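Local structure of TSC1 N-terminal domain (Chaetomium thermophilum, 7A0M) at residues Ser354-Asp357 against Ile358-His361; Asn272-Ala275 against Arg276-Trp280; Gly332-Pro335 against Ile336-Val339; Arg368-Arg371 against Phe372-His376. The protein is the N-terminal domain of the TSC complex subunit TSC1 and probably binds lysosomal phosphoinositides, which would bring the complex to lysosomes to regulate mTORC1. All coordinates share one frame; numbering follows the deposited sequence.

Contact 1: Ser354-Asp357 against Ile358-His361; sequences SDDD and IDVH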
loop_
_atom_site.group_PDB
_atom_site.type_symbol
_atom_site.label_atom_id
_atom_site.label_comp_id
_atom_site.label_asym_id
_atom_site.label_seq_id
_atom_site.Cartn_x
_atom_site.Cartn_y
_atom_site.Cartn_z
ATOM N N SER B 354 -27.066 -17.626 -12.405
ATOM C CA SER B 354 -28.033 -16.894 -13.212
ATOM C C SER B 354 -28.593 -15.666 -12.506
ATOM O O SER B 354 -29.475 -15.002 -13.062
ATOM C CB SER B 354 -29.180 -17.823 -13.620
ATOM O OG SER B 354 -29.775 -18.428 -12.483
ATOM N N ASP B 355 -28.112 -15.348 -11.308
ATOM C CA ASP B 355 -28.573 -14.195 -10.550
ATOM C C ASP B 355 -27.424 -13.217 -10.340
ATOM O O ASP B 355 -26.253 -13.534 -10.568
ATOM C CB ASP B 355 -29.165 -14.622 -9.199
ATOM C CG ASP B 355 -30.333 -15.577 -9.349
ATOM O OD1 ASP B 355 -30.974 -15.571 -10.422
ATOM O OD2 ASP B 355 -30.613 -16.330 -8.393
ATOM N N ASP B 356 -27.775 -12.011 -9.897
ATOM C CA ASP B 356 -26.809 -10.951 -9.649
ATOM C C ASP B 356 -26.468 -10.789 -8.174
ATOM O O ASP B 356 -25.668 -9.913 -7.832
ATOM C CB ASP B 356 -27.333 -9.620 -10.199
ATOM C CG ASP B 356 -27.517 -9.640 -11.702
ATOM O OD1 ASP B 356 -26.664 -10.229 -12.398
ATOM O OD2 ASP B 356 -28.515 -9.067 -12.188
ATOM N N ASP B 357 -27.052 -11.611 -7.298
ATOM C CA ASP B 357 -26.828 -11.453 -5.865
ATOM C C ASP B 357 -25.367 -11.664 -5.491
ATOM O O ASP B 357 -24.861 -11.009 -4.573
ATOM C CB ASP B 357 -27.722 -12.420 -5.089
ATOM C CG ASP B 357 -29.196 -12.209 -5.377
ATOM O OD1 ASP B 357 -29.579 -12.227 -6.566
ATOM O OD2 ASP B 357 -29.972 -12.030 -4.415
ATOM N N ILE B 358 -24.673 -12.567 -6.186
ATOM C CA ILE B 358 -23.269 -12.808 -5.872
ATOM C C ILE B 358 -22.391 -11.682 -6.409
ATOM O O ILE B 358 -21.321 -11.405 -5.854
ATOM C CB ILE B 358 -22.832 -14.182 -6.412
ATOM C CG1 ILE B 358 -21.450 -14.559 -5.871
ATOM C CG2 ILE B 358 -22.843 -14.197 -7.936
ATOM C CD1 ILE B 358 -21.385 -14.625 -4.360
ATOM N N ASP B 359 -22.824 -11.005 -7.475
ATOM C CA ASP B 359 -22.056 -9.887 -8.012
ATOM C C ASP B 359 -22.261 -8.624 -7.185
ATOM O O ASP B 359 -21.315 -7.857 -6.975
ATOM C CB ASP B 359 -22.433 -9.642 -9.473
ATOM C CG ASP B 359 -22.222 -10.867 -10.338
ATOM O OD1 ASP B 359 -21.109 -11.433 -10.302
ATOM O OD2 ASP B 359 -23.167 -11.266 -11.051
ATOM N N VAL B 360 -23.489 -8.389 -6.716
ATOM C CA VAL B 360 -23.737 -7.254 -5.832
ATOM C C VAL B 360 -22.959 -7.427 -4.534
ATOM O O VAL B 360 -22.358 -6.477 -4.019
ATOM C CB VAL B 360 -25.248 -7.095 -5.576
ATOM C CG1 VAL B 360 -25.502 -6.093 -4.460
ATOM C CG2 VAL B 360 -25.959 -6.670 -6.851
ATOM N N HIS B 361 -22.958 -8.646 -3.991
ATOM C CA HIS B 361 -22.188 -8.926 -2.784
ATOM C C HIS B 361 -20.695 -8.731 -3.015
ATOM O O HIS B 361 -19.991 -8.201 -2.150
ATOM C CB HIS B 361 -22.470 -10.352 -2.316
ATOM C CG HIS B 361 -21.710 -10.751 -1.090
ATOM N ND1 HIS B 361 -20.535 -11.468 -1.147
ATOM C CD2 HIS B 361 -21.958 -10.537 0.224
ATOM C CE1 HIS B 361 -20.090 -11.679 0.079
ATOM N NE2 HIS B 361 -20.935 -11.123 0.929
#

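Contact 2: Asn272-Ala275 against Arg276-Trp280; sequences NIYA and RLLFW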
loop_
_atom_site.group_PDB
_atom_site.type_symbol
_atom_site.label_atom_id
_atom_site.label_comp_id
_atom_site.label_asym_id
_atom_site.label_seq_id
_atom_site.Cartn_x
_atom_site.Cartn_y
_atom_site.Cartn_z
ATOM N N ASN B 272 -14.354 -16.063 5.046
ATOM C CA ASN B 272 -15.781 -15.856 5.271
ATOM C C ASN B 272 -16.045 -15.110 6.571
ATOM O O ASN B 272 -16.997 -14.325 6.651
ATOM C CB ASN B 272 -16.516 -17.196 5.267
ATOM C CG ASN B 272 -16.626 -17.798 3.879
ATOM O OD1 ASN B 272 -16.534 -17.092 2.873
ATOM N ND2 ASN B 272 -16.827 -19.109 3.817
ATOM N N ILE B 273 -15.226 -15.347 7.599
ATOM C CA ILE B 273 -15.370 -14.607 8.849
ATOM C C ILE B 273 -15.130 -13.122 8.619
ATOM O O ILE B 273 -15.863 -12.273 9.142
ATOM C CB ILE B 273 -14.422 -15.177 9.922
ATOM C CG1 ILE B 273 -14.895 -16.562 10.368
ATOM C CG2 ILE B 273 -14.326 -14.234 11.115
ATOM C CD1 ILE B 273 -13.944 -17.253 11.320
ATOM N N TYR B 274 -14.107 -12.783 7.830
ATOM C CA TYR B 274 -13.851 -11.382 7.511
ATOM C C TYR B 274 -15.042 -10.747 6.804
ATOM O O TYR B 274 -15.429 -9.615 7.118
ATOM C CB TYR B 274 -12.592 -11.256 6.652
ATOM C CG TYR B 274 -12.469 -9.919 5.956
ATOM C CD1 TYR B 274 -11.982 -8.808 6.629
ATOM C CD2 TYR B 274 -12.838 -9.769 4.625
ATOM C CE1 TYR B 274 -11.871 -7.584 5.998
ATOM C CE2 TYR B 274 -12.731 -8.549 3.987
ATOM C CZ TYR B 274 -12.246 -7.461 4.677
ATOM O OH TYR B 274 -12.135 -6.244 4.044
ATOM N N ALA B 275 -15.634 -11.461 5.843
ATOM C CA ALA B 275 -16.769 -10.913 5.107
ATOM C C ALA B 275 -17.974 -10.707 6.016
ATOM O O ALA B 275 -18.707 -9.723 5.869
ATOM C CB ALA B 275 -17.124 -11.827 3.936
ATOM N N ARG B 276 -18.200 -11.627 6.959
ATOM C CA ARG B 276 -19.317 -11.473 7.886
ATOM C C ARG B 276 -19.125 -10.250 8.773
ATOM O O ARG B 276 -20.047 -9.446 8.953
ATOM C CB ARG B 276 -19.476 -12.726 8.747
ATOM C CG ARG B 276 -20.687 -12.654 9.665
ATOM C CD ARG B 276 -20.531 -13.519 10.903
ATOM N NE ARG B 276 -21.756 -13.528 11.699
ATOM C CZ ARG B 276 -21.807 -13.828 12.992
ATOM N NH1 ARG B 276 -20.699 -14.137 13.652
ATOM N NH2 ARG B 276 -22.969 -13.808 13.631
ATOM N N LEU B 277 -17.929 -10.099 9.344
ATOM C CA LEU B 277 -17.668 -8.964 10.222
ATOM C C LEU B 277 -17.629 -7.654 9.447
ATOM O O LEU B 277 -17.912 -6.592 10.014
ATOM C CB LEU B 277 -16.356 -9.178 10.978
ATOM C CG LEU B 277 -16.239 -10.507 11.729
ATOM C CD1 LEU B 277 -15.000 -10.534 12.614
ATOM C CD2 LEU B 277 -17.496 -10.786 12.540
ATOM N N LEU B 278 -17.278 -7.707 8.160
ATOM C CA LEU B 278 -17.285 -6.503 7.335
ATOM C C LEU B 278 -18.688 -5.921 7.201
ATOM O O LEU B 278 -18.841 -4.705 7.045
ATOM C CB LEU B 278 -16.693 -6.813 5.959
ATOM C CG LEU B 278 -16.330 -5.624 5.070
ATOM C CD1 LEU B 278 -15.249 -4.777 5.729
ATOM C CD2 LEU B 278 -15.873 -6.105 3.701
ATOM N N PHE B 279 -19.719 -6.764 7.263
ATOM C CA PHE B 279 -21.113 -6.336 7.179
ATOM C C PHE B 279 -21.822 -6.491 8.520
ATOM O O PHE B 279 -22.990 -6.880 8.579
ATOM C CB PHE B 279 -21.869 -7.111 6.102
ATOM C CG PHE B 279 -21.557 -6.675 4.702
ATOM C CD1 PHE B 279 -20.288 -6.832 4.171
ATOM C CD2 PHE B 279 -22.540 -6.096 3.919
ATOM C CE1 PHE B 279 -20.012 -6.424 2.883
ATOM C CE2 PHE B 279 -22.267 -5.687 2.632
ATOM C CZ PHE B 279 -21.001 -5.852 2.114
ATOM N N TRP B 280 -21.116 -6.197 9.613
ATOM C CA TRP B 280 -21.690 -6.390 10.940
ATOM C C TRP B 280 -22.905 -5.500 11.175
ATOM O O TRP B 280 -23.787 -5.856 11.964
ATOM C CB TRP B 280 -20.629 -6.126 12.008
ATOM C CG TRP B 280 -21.057 -6.537 13.378
ATOM C CD1 TRP B 280 -21.394 -5.715 14.413
ATOM C CD2 TRP B 280 -21.204 -7.876 13.863
ATOM N NE1 TRP B 280 -21.738 -6.459 15.515
ATOM C CE2 TRP B 280 -21.630 -7.789 15.203
ATOM C CE3 TRP B 280 -21.016 -9.140 13.296
ATOM C CZ2 TRP B 280 -21.868 -8.917 15.985
ATOM C CZ3 TRP B 280 -21.255 -10.259 14.073
ATOM C CH2 TRP B 280 -21.677 -10.140 15.403
#

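Contact 3: Gly332-Pro335 against Ile336-Val339; sequences GLYP and INFV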
loop_
_atom_site.group_PDB
_atom_site.type_symbol
_atom_site.label_atom_id
_atom_site.label_comp_id
_atom_site.label_asym_id
_atom_site.label_seq_id
_atom_site.Cartn_x
_atom_site.Cartn_y
_atom_site.Cartn_z
ATOM N N GLY B 332 -1.202 -10.027 5.700
ATOM C CA GLY B 332 0.208 -10.258 5.960
ATOM C C GLY B 332 0.638 -11.693 5.735
ATOM O O GLY B 332 1.778 -11.945 5.330
ATOM N N LEU B 333 -0.255 -12.650 5.989
ATOM C CA LEU B 333 0.086 -14.065 5.905
ATOM C C LEU B 333 -0.194 -14.655 4.525
ATOM O O LEU B 333 0.649 -15.366 3.971
ATOM C CB LEU B 333 -0.667 -14.851 6.982
ATOM C CG LEU B 333 -0.291 -14.493 8.421
ATOM C CD1 LEU B 333 -1.029 -15.374 9.420
ATOM C CD2 LEU B 333 1.211 -14.596 8.614
ATOM N N TYR B 334 -1.373 -14.385 3.965
ATOM C CA TYR B 334 -1.771 -14.930 2.665
ATOM C C TYR B 334 -2.399 -13.825 1.828
ATOM O O TYR B 334 -3.610 -13.821 1.576
ATOM C CB TYR B 334 -2.728 -16.111 2.839
ATOM C CG TYR B 334 -2.085 -17.317 3.482
ATOM C CD1 TYR B 334 -2.072 -17.470 4.863
ATOM C CD2 TYR B 334 -1.483 -18.302 2.710
ATOM C CE1 TYR B 334 -1.481 -18.568 5.455
ATOM C CE2 TYR B 334 -0.889 -19.404 3.293
ATOM C CZ TYR B 334 -0.892 -19.532 4.666
ATOM O OH TYR B 334 -0.302 -20.629 5.251
ATOM N N PRO B 335 -1.593 -12.859 1.375
ATOM C CA PRO B 335 -2.161 -11.737 0.607
ATOM C C PRO B 335 -2.767 -12.147 -0.723
ATOM O O PRO B 335 -3.862 -11.684 -1.067
ATOM C CB PRO B 335 -0.954 -10.809 0.412
ATOM C CG PRO B 335 0.225 -11.720 0.487
ATOM C CD PRO B 335 -0.132 -12.748 1.517
ATOM N N ILE B 336 -2.083 -13.001 -1.487
ATOM C CA ILE B 336 -2.563 -13.354 -2.821
ATOM C C ILE B 336 -3.888 -14.102 -2.734
ATOM O O ILE B 336 -4.808 -13.860 -3.524
ATOM C CB ILE B 336 -1.495 -14.167 -3.574
ATOM C CG1 ILE B 336 -0.187 -13.378 -3.646
ATOM C CG2 ILE B 336 -1.980 -14.519 -4.972
ATOM C CD1 ILE B 336 0.951 -14.138 -4.287
ATOM N N ASN B 337 -4.007 -15.023 -1.774
ATOM C CA ASN B 337 -5.277 -15.712 -1.575
ATOM C C ASN B 337 -6.341 -14.780 -1.006
ATOM O O ASN B 337 -7.527 -14.931 -1.323
ATOM C CB ASN B 337 -5.085 -16.922 -0.662
ATOM C CG ASN B 337 -4.432 -18.090 -1.376
ATOM O OD1 ASN B 337 -5.114 -18.980 -1.882
ATOM N ND2 ASN B 337 -3.105 -18.089 -1.421
ATOM N N PHE B 338 -5.944 -13.820 -0.166
ATOM C CA PHE B 338 -6.920 -12.918 0.441
ATOM C C PHE B 338 -7.533 -11.988 -0.599
ATOM O O PHE B 338 -8.759 -11.842 -0.669
ATOM C CB PHE B 338 -6.263 -12.109 1.561
ATOM C CG PHE B 338 -7.239 -11.340 2.408
ATOM C CD1 PHE B 338 -8.558 -11.751 2.523
ATOM C CD2 PHE B 338 -6.840 -10.196 3.078
ATOM C CE1 PHE B 338 -9.456 -11.041 3.300
ATOM C CE2 PHE B 338 -7.733 -9.480 3.853
ATOM C CZ PHE B 338 -9.042 -9.903 3.964
ATOM N N VAL B 339 -6.696 -11.345 -1.416
ATOM C CA VAL B 339 -7.223 -10.432 -2.426
ATOM C C VAL B 339 -7.967 -11.200 -3.510
ATOM O O VAL B 339 -8.865 -10.653 -4.160
ATOM C CB VAL B 339 -6.097 -9.561 -3.016
ATOM C CG1 VAL B 339 -5.342 -8.841 -1.907
ATOM C CG2 VAL B 339 -5.148 -10.399 -3.864
#

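Contact 4: Arg368-Arg371 against Phe372-His376; sequences RSER and FRKQH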
loop_
_atom_site.group_PDB
_atom_site.type_symbol
_atom_site.label_atom_id
_atom_site.label_comp_id
_atom_site.label_asym_id
_atom_site.label_seq_id
_atom_site.Cartn_x
_atom_site.Cartn_y
_atom_site.Cartn_z
ATOM N N ARG B 368 -16.249 -1.936 0.584
ATOM C CA ARG B 368 -15.963 -1.819 2.008
ATOM C C ARG B 368 -14.527 -2.191 2.350
ATOM O O ARG B 368 -14.040 -1.809 3.419
ATOM C CB ARG B 368 -16.927 -2.693 2.812
ATOM C CG ARG B 368 -18.368 -2.217 2.774
ATOM C CD ARG B 368 -19.192 -2.885 3.858
ATOM N NE ARG B 368 -20.518 -2.287 3.984
ATOM C CZ ARG B 368 -21.222 -2.268 5.111
ATOM N NH1 ARG B 368 -20.726 -2.812 6.215
ATOM N NH2 ARG B 368 -22.421 -1.704 5.137
ATOM N N SER B 369 -13.841 -2.925 1.473
ATOM C CA SER B 369 -12.432 -3.236 1.671
ATOM C C SER B 369 -11.509 -2.116 1.212
ATOM O O SER B 369 -10.295 -2.211 1.423
ATOM C CB SER B 369 -12.069 -4.530 0.938
ATOM O OG SER B 369 -12.805 -5.631 1.441
ATOM N N GLU B 370 -12.054 -1.073 0.579
ATOM C CA GLU B 370 -11.225 0.013 0.066
ATOM C C GLU B 370 -10.463 0.717 1.183
ATOM O O GLU B 370 -9.290 1.071 1.015
ATOM C CB GLU B 370 -12.092 1.012 -0.701
ATOM C CG GLU B 370 -12.341 0.630 -2.151
ATOM C CD GLU B 370 -11.073 0.639 -2.981
ATOM O OE1 GLU B 370 -10.499 1.733 -3.172
ATOM O OE2 GLU B 370 -10.648 -0.444 -3.438
ATOM N N ARG B 371 -11.112 0.931 2.332
ATOM C CA ARG B 371 -10.459 1.662 3.414
ATOM C C ARG B 371 -9.284 0.886 3.996
ATOM O O ARG B 371 -8.315 1.493 4.464
ATOM C CB ARG B 371 -11.467 2.002 4.512
ATOM C CG ARG B 371 -12.164 0.802 5.129
ATOM C CD ARG B 371 -12.650 1.128 6.532
ATOM N NE ARG B 371 -13.486 0.069 7.088
ATOM C CZ ARG B 371 -13.819 -0.020 8.372
ATOM N NH1 ARG B 371 -13.376 0.881 9.238
ATOM N NH2 ARG B 371 -14.588 -1.015 8.791
ATOM N N PHE B 372 -9.347 -0.446 3.978
ATOM C CA PHE B 372 -8.208 -1.241 4.419
ATOM C C PHE B 372 -7.133 -1.334 3.345
ATOM O O PHE B 372 -5.943 -1.404 3.670
ATOM C CB PHE B 372 -8.666 -2.638 4.837
ATOM C CG PHE B 372 -9.620 -2.637 5.996
ATOM C CD1 PHE B 372 -9.383 -1.834 7.099
ATOM C CD2 PHE B 372 -10.755 -3.429 5.980
ATOM C CE1 PHE B 372 -10.257 -1.823 8.167
ATOM C CE2 PHE B 372 -11.635 -3.424 7.048
ATOM C CZ PHE B 372 -11.385 -2.619 8.142
ATOM N N ARG B 373 -7.532 -1.340 2.069
ATOM C CA ARG B 373 -6.554 -1.344 0.986
ATOM C C ARG B 373 -5.660 -0.113 1.056
ATOM O O ARG B 373 -4.444 -0.204 0.854
ATOM C CB ARG B 373 -7.261 -1.409 -0.367
ATOM C CG ARG B 373 -6.307 -1.438 -1.546
ATOM C CD ARG B 373 -7.037 -1.264 -2.868
ATOM N NE ARG B 373 -7.713 0.029 -2.964
ATOM C CZ ARG B 373 -7.100 1.181 -3.219
ATOM N NH1 ARG B 373 -5.788 1.216 -3.403
ATOM N NH2 ARG B 373 -7.800 2.305 -3.289
ATOM N N LYS B 374 -6.247 1.047 1.350
ATOM C CA LYS B 374 -5.507 2.298 1.446
ATOM C C LYS B 374 -4.624 2.367 2.685
ATOM O O LYS B 374 -3.967 3.392 2.898
ATOM C CB LYS B 374 -6.485 3.473 1.455
ATOM C CG LYS B 374 -7.355 3.578 0.215
ATOM C CD LYS B 374 -8.270 4.789 0.300
ATOM C CE LYS B 374 -9.261 4.824 -0.851
ATOM N NZ LYS B 374 -10.236 5.939 -0.700
ATOM N N GLN B 375 -4.595 1.315 3.501
ATOM C CA GLN B 375 -3.772 1.271 4.700
ATOM C C GLN B 375 -2.588 0.322 4.584
ATOM O O GLN B 375 -1.792 0.235 5.526
ATOM C CB GLN B 375 -4.622 0.856 5.907
ATOM C CG GLN B 375 -5.616 1.897 6.387
ATOM C CD GLN B 375 -6.504 1.368 7.499
ATOM O OE1 GLN B 375 -6.459 0.184 7.835
ATOM N NE2 GLN B 375 -7.314 2.245 8.080
ATOM N N HIS B 376 -2.442 -0.391 3.468
ATOM C CA HIS B 376 -1.446 -1.447 3.369
ATOM C C HIS B 376 -0.605 -1.299 2.110
ATOM O O HIS B 376 -1.132 -1.049 1.020
ATOM C CB HIS B 376 -2.111 -2.825 3.400
ATOM C CG HIS B 376 -2.678 -3.185 4.739
ATOM N ND1 HIS B 376 -3.883 -2.697 5.193
ATOM C CD2 HIS B 376 -2.195 -3.974 5.728
ATOM C CE1 HIS B 376 -4.124 -3.174 6.401
ATOM N NE2 HIS B 376 -3.114 -3.953 6.749
#

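Contact 1: Ser354-Asp357 against Ile358-His361
Asp356 O accepts the backbone N-H of Val360 in the first turn of helix 357-373, with 2.9 Å between Val360 N and the oxygen and an N-H...O angle of 167°. A second, weak and bent bond reaches the same oxygen from Asp359 N at 3.1 Å. One residue on, His361 N donates to Asp357 O at 3.1 Å, and the helix proceeds by i to i+4 bonds. The same turn brings Val360 CG2, beside its own backbone N and anti to the carbonyl carbon, to 3.4 Å from Asp356 O, and Asp359 CB lies 3.6 Å from that oxygen. At the charged ends two like charges come close: Asp356 OD1 is 3.9 Å from Asp359 OD2, the two carboxylate planes turned 44° apart. Any repulsion between them may be eased by the positive end of the helix dipole and by His346, whose NE2 is hydrogen-bonded to Asp359 OD1. While the acidic residues stay at the surface, Ile358 is buried against His346 and His351, and His361 packs on Leu349; the helix start is thereby fastened to the loop that follows helix 335-343.

Contact 2: Asn272-Ala275 against Arg276-Trp280
The closing turns of helix 267-278, one helix of an all-helical domain, bring Tyr274 alongside Leu278 and Ile273 alongside Leu277. Tyr274 and Leu278 point the same way: Leu278 CD2 lies 3.8 Å from Tyr274 OH and 4.0 Å from Tyr274 CE2, approaching the ring obliquely. On another side of the helix, Ile273 CG2 meets Leu277 CD1 at 4.0 Å. Leu277 CG, anti to its carbonyl carbon (chi1 -53°), is folded back to 3.2 Å from Ile273 O. That oxygen also takes the N-H of Leu277 in a nearly straight bond of 3.0 Å from N to O. The regular pattern fades at the end, where Phe279 N reaches Ala275 O in a weak bond of 3.4 Å. The extended Arg276 side chain projects outward from the helix, and Trp280 turns its indole edge to the guanidinium, CZ3 standing 3.8 Å above the centre of that plane. The guanidinium is held by Leu236 O and Asp239 O at the end of helix 228-238. Leu277 packs on helices 242-255 and 323-333; Tyr274 also lies against helix 323-333 and turns its hydroxyl to Ser369 of helix 357-373, with which it is hydrogen-bonded.

Contact 3: Gly332-Pro335 against Ile336-Val339
Tyr334 leaves helical geometry (phi -135°, psi 70°), yet its carbonyl oxygen accepts the N-H of Phe338 at 2.9 Å from N to O. It is both the first residue beyond helix 323-333 and the N-cap of helix 335-343, so that a single residue separates the two helices. Pro335 follows in the first turn, where its lack of an N-H costs no helical bond. Its ring lies back against the next peptide, CG 3.3 Å from Ile336 N. At this junction, Tyr334 CB and Asn337 CB are 4.3 Å apart, and Asn337 ND2 stands oblique to the tyrosine ring. Phe338 places CG anti to its backbone N (chi1 -169°), which carries the ring away from Tyr334 even though CB sits 3.2 Å from Tyr334 O. The phenyl group is then packed among Phe327 and Phe271. Glu390 of helix 389-392 uses one carboxylate oxygen for Ile336 N and the other for Asn337 ND2, so the start of the second helix is gripped by an acid from elsewhere in the chain, while Tyr334 OH bonds to Pro260 O and Arg396 makes a cation-pi contact with the tyrosine ring. Val339, which packs on Leu378 of the second subunit, donates a nearly straight bond from N to Pro335 O (2.9 Å) and sets both CG1 and CG2 3.3 Å from that oxygen.

Contact 4: Arg368-Arg371 against Phe372-His376
Glu370 and Arg373 form a side-on salt bridge across one turn of helix 357-373: Arg373 NH2 gives a bond of 2.8 Å to Glu370 OE1, and Arg373 NE one of 3.0 Å to Glu370 OE2. The first meets OE1 on its syn side at an N-H...O angle of 161°; the second comes from above the carboxylate plane. Both chains are bent to meet, the glutamate at chi2 and the arginine at chi3. Beside the pair, Lys374 CG covers Glu370 O at 3.3 Å. Arg371 lies along its neighbour Phe372 instead. Its CG stands over the ring in a CH-pi contact, 4.3 Å from the centroid, and its CZ is 3.6 Å from Phe372 CZ, with guanidinium and ring planes 25° apart. Having CG between the backbone N and carbonyl carbon (chi1 58°) turns the extended arginine chain over that face. Further out, Arg373 NH1 bonds to Leu378 O of the second subunit, whose Tyr383 packs on both Glu370 and Arg373. Phe372 rests against Phe327. Its carbonyl oxygen is held from opposite faces of its plane by Gln375 N at 3.0 Å and His376 ND1 at 2.9 Å, the imidazole being fixed at its other nitrogen by Thr328. Such a doubly used carbonyl, followed by a type I turn from Arg373 to His376, marks the C-terminal exit of this helix beside the subunit interface.

In the fold
Contacts 2, 3 and 4 form one packed group within the helical domain, their centres about 14 to 16 Å apart. Contact 2 touches both others: Tyr274 meets Phe338 of contact 3 edge-to-face, Tyr274 CD2 to Phe338 CE1 at 3.8 Å, and Leu278 O is joined by a hydrogen bond of 2.8 Å to Arg368 NH1 of contact 4. Contacts 3 and 4 do not touch, their nearest atoms being about 6 Å apart, but both reach the second subunit at its Leu378. Contact 1 begins the helix that contact 4 ends; their centres lie about 23 Å apart, so helix 357-373 runs from an acidic surface start to an end beside the partner chain.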